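Long-range contact in glutamine--tRNA ligase (Saccharomyces cerevisiae, PDB 3TL4), which attaches glutamine to its cognate tRNA at the expense of ATP, and is represented here by its appended N-terminal tRNA-binding domain: residues 58-62 with 88-92. Numbering follows the deposited sequence.
Sequences LASFV and VDAAF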
ATOM      1  N   LEU A  58      -5.317  -3.506   8.824  1.00 26.40           N
ATOM      2  CA  LEU A  58      -6.728  -3.162   8.936  1.00 21.75           C
ATOM      3  C   LEU A  58      -7.149  -3.051  10.385  1.00 25.36           C
ATOM      4  O   LEU A  58      -7.879  -2.126  10.752  1.00 31.77           O
ATOM      5  CB  LEU A  58      -7.612  -4.184   8.228  1.00 24.85           C
ATOM      6  CG  LEU A  58      -9.110  -3.891   8.352  1.00 25.84           C
ATOM      7  CD1 LEU A  58      -9.428  -2.460   7.879  1.00 25.25           C
ATOM      8  CD2 LEU A  58      -9.907  -4.897   7.556  1.00 26.89           C
ATOM      9  N   ALA A  59      -6.689  -3.999  11.203  1.00 25.97           N
ATOM     10  CA  ALA A  59      -7.024  -4.007  12.617  1.00 23.17           C
ATOM     11  C   ALA A  59      -6.464  -2.757  13.270  1.00 25.05           C
ATOM     12  O   ALA A  59      -7.079  -2.195  14.180  1.00 23.13           O
ATOM     13  CB  ALA A  59      -6.473  -5.242  13.291  1.00 25.85           C
ATOM     14  N   SER A  60      -5.297  -2.317  12.802  1.00 20.82           N
ATOM     15  CA  SER A  60      -4.649  -1.161  13.414  1.00 25.57           C
ATOM     16  C   SER A  60      -5.392   0.137  13.046  1.00 32.11           C
ATOM     17  O   SER A  60      -5.314   1.131  13.776  1.00 35.09           O
ATOM     18  CB  SER A  60      -3.157  -1.110  13.055  1.00 25.77           C
ATOM     19  OG  SER A  60      -2.945  -0.503  11.795  1.00 33.51           O
ATOM     20  N   PHE A  61      -6.131   0.105  11.932  1.00 25.64           N
ATOM     21  CA  PHE A  61      -6.973   1.226  11.510  1.00 21.23           C
ATOM     22  C   PHE A  61      -8.295   1.245  12.287  1.00 23.77           C
ATOM     23  O   PHE A  61      -8.766   2.296  12.705  1.00 26.49           O
ATOM     24  CB  PHE A  61      -7.306   1.101  10.031  1.00 24.40           C
ATOM     25  CG  PHE A  61      -6.124   1.184   9.129  1.00 27.05           C
ATOM     26  CD1 PHE A  61      -5.082   2.049   9.405  1.00 31.52           C
ATOM     27  CD2 PHE A  61      -6.060   0.397   8.000  1.00 28.41           C
ATOM     28  CE1 PHE A  61      -4.003   2.120   8.567  1.00 36.39           C
ATOM     29  CE2 PHE A  61      -4.987   0.466   7.149  1.00 34.60           C
ATOM     30  CZ  PHE A  61      -3.952   1.326   7.431  1.00 36.57           C
ATOM     31  N   VAL A  62      -8.892   0.069  12.454  1.00 21.05           N
ATOM     32  CA  VAL A  62     -10.163  -0.078  13.153  1.00 27.25           C
ATOM     33  C   VAL A  62     -10.009   0.176  14.653  1.00 30.14           C
ATOM     34  O   VAL A  62     -10.877   0.791  15.269  1.00 30.70           O
ATOM     35  CB  VAL A  62     -10.750  -1.485  12.927  1.00 33.32           C
ATOM     36  CG1 VAL A  62     -11.981  -1.700  13.784  1.00 31.99           C
ATOM     37  CG2 VAL A  62     -11.071  -1.691  11.458  1.00 28.57           C
ATOM     38  N   VAL A  88      -5.359  -1.010   1.395  1.00 21.93           N
ATOM     39  CA  VAL A  88      -6.140  -1.303   2.593  1.00 24.56           C
ATOM     40  C   VAL A  88      -6.537  -0.014   3.311  1.00 22.03           C
ATOM     41  O   VAL A  88      -7.656   0.111   3.808  1.00 17.35           O
ATOM     42  CB  VAL A  88      -5.409  -2.253   3.547  1.00 28.64           C
ATOM     43  CG1 VAL A  88      -6.239  -2.482   4.808  1.00 33.76           C
ATOM     44  CG2 VAL A  88      -5.131  -3.571   2.845  1.00 30.70           C
ATOM     45  N   ASP A  89      -5.620   0.941   3.360  1.00 22.07           N
ATOM     46  CA  ASP A  89      -5.926   2.237   3.959  1.00 26.86           C
ATOM     47  C   ASP A  89      -7.035   2.952   3.170  1.00 28.33           C
ATOM     48  O   ASP A  89      -7.980   3.481   3.754  1.00 31.88           O
ATOM     49  CB  ASP A  89      -4.663   3.106   4.072  1.00 31.97           C
ATOM     50  CG  ASP A  89      -4.942   4.471   4.700  1.00 43.24           C
ATOM     51  OD1 ASP A  89      -5.070   4.554   5.942  1.00 48.99           O
ATOM     52  OD2 ASP A  89      -5.035   5.462   3.948  1.00 45.53           O
ATOM     53  N   ALA A  90      -6.922   2.955   1.845  1.00 20.76           N
ATOM     54  CA  ALA A  90      -7.981   3.494   0.990  1.00 24.84           C
ATOM     55  C   ALA A  90      -9.334   2.783   1.173  1.00 20.12           C
ATOM     56  O   ALA A  90     -10.362   3.423   1.288  1.00 17.41           O
ATOM     57  CB  ALA A  90      -7.559   3.447  -0.476  1.00 24.88           C
ATOM     58  N   ALA A  91      -9.329   1.458   1.162  1.00 21.36           N
ATOM     59  CA  ALA A  91     -10.562   0.706   1.325  1.00 18.98           C
ATOM     60  C   ALA A  91     -11.187   1.012   2.691  1.00 22.12           C
ATOM     61  O   ALA A  91     -12.395   1.166   2.811  1.00 20.90           O
ATOM     62  CB  ALA A  91     -10.297  -0.780   1.169  1.00 15.48           C
ATOM     63  N   PHE A  92     -10.353   1.095   3.721  1.00 17.69           N
ATOM     64  CA  PHE A  92     -10.808   1.487   5.050  1.00 17.72           C
ATOM     65  C   PHE A  92     -11.430   2.885   5.052  1.00 20.39           C
ATOM     66  O   PHE A  92     -12.510   3.094   5.581  1.00 18.45           O
ATOM     67  CB  PHE A  92      -9.666   1.421   6.066  1.00 17.05           C
ATOM     68  CG  PHE A  92     -10.020   2.016   7.393  1.00 24.27           C
ATOM     69  CD1 PHE A  92     -10.816   1.320   8.289  1.00 23.86           C
ATOM     70  CD2 PHE A  92      -9.577   3.277   7.739  1.00 23.28           C
ATOM     71  CE1 PHE A  92     -11.170   1.873   9.506  1.00 22.97           C
ATOM     72  CE2 PHE A  92      -9.913   3.829   8.958  1.00 22.65           C
ATOM     73  CZ  PHE A  92     -10.714   3.124   9.842  1.00 21.64           C
TER
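A chi1 of 171° swings the Phe-92 ring away from its own backbone N and across to helix 49-62, where Phe-61, its CG turned anti to the carbonyl carbon (chi1 -64°), sends its ring back toward helix 85-98. The Phe-61 CB sits squarely over the middle of the Phe-92 ring, 3.7 Å from its centroid and almost on the ring normal, a CH-pi contact. The two rings lie nearly parallel but are slid so far apart, 5.5 Å between centroids, that they barely overlap. At its far end Phe-92 CZ comes 3.6 Å from Phe-61 O, while Leu-58 CD1 approaches Phe-92 CD1 obliquely and Val-62 CG2 approaches Phe-92 CE1 in the same manner. An alanine here removes the ring, which would probably leave Phe-61 CB without its aromatic partner and open a gap beside Leu-58 and Val-62. The segments cross at -38°, their axes 10.2 Å apart, within the helical N-terminal, tRNA-binding part of the synthetase. Helices 28-39 and 70-78 supply neighbours: Leu-37, Ile-73 and Val-74 pack on Leu-58, and Ile-77 on Val-88. Toward the N-terminal end of segment 88-92, Val-88 CG1 bridges two residues, meeting the edge of the Phe-61 ring in its plane, 4.0 Å from CE2, and Leu-58 CB. One face of the Phe-61 ring is covered by Asp-89, whose OD1 lies 3.7 Å from Phe-61 CZ with the carboxylate plane turned steeply to the ring; the other oxygen, OD2, is held in a salt bridge to Lys-93, one turn along the same helix.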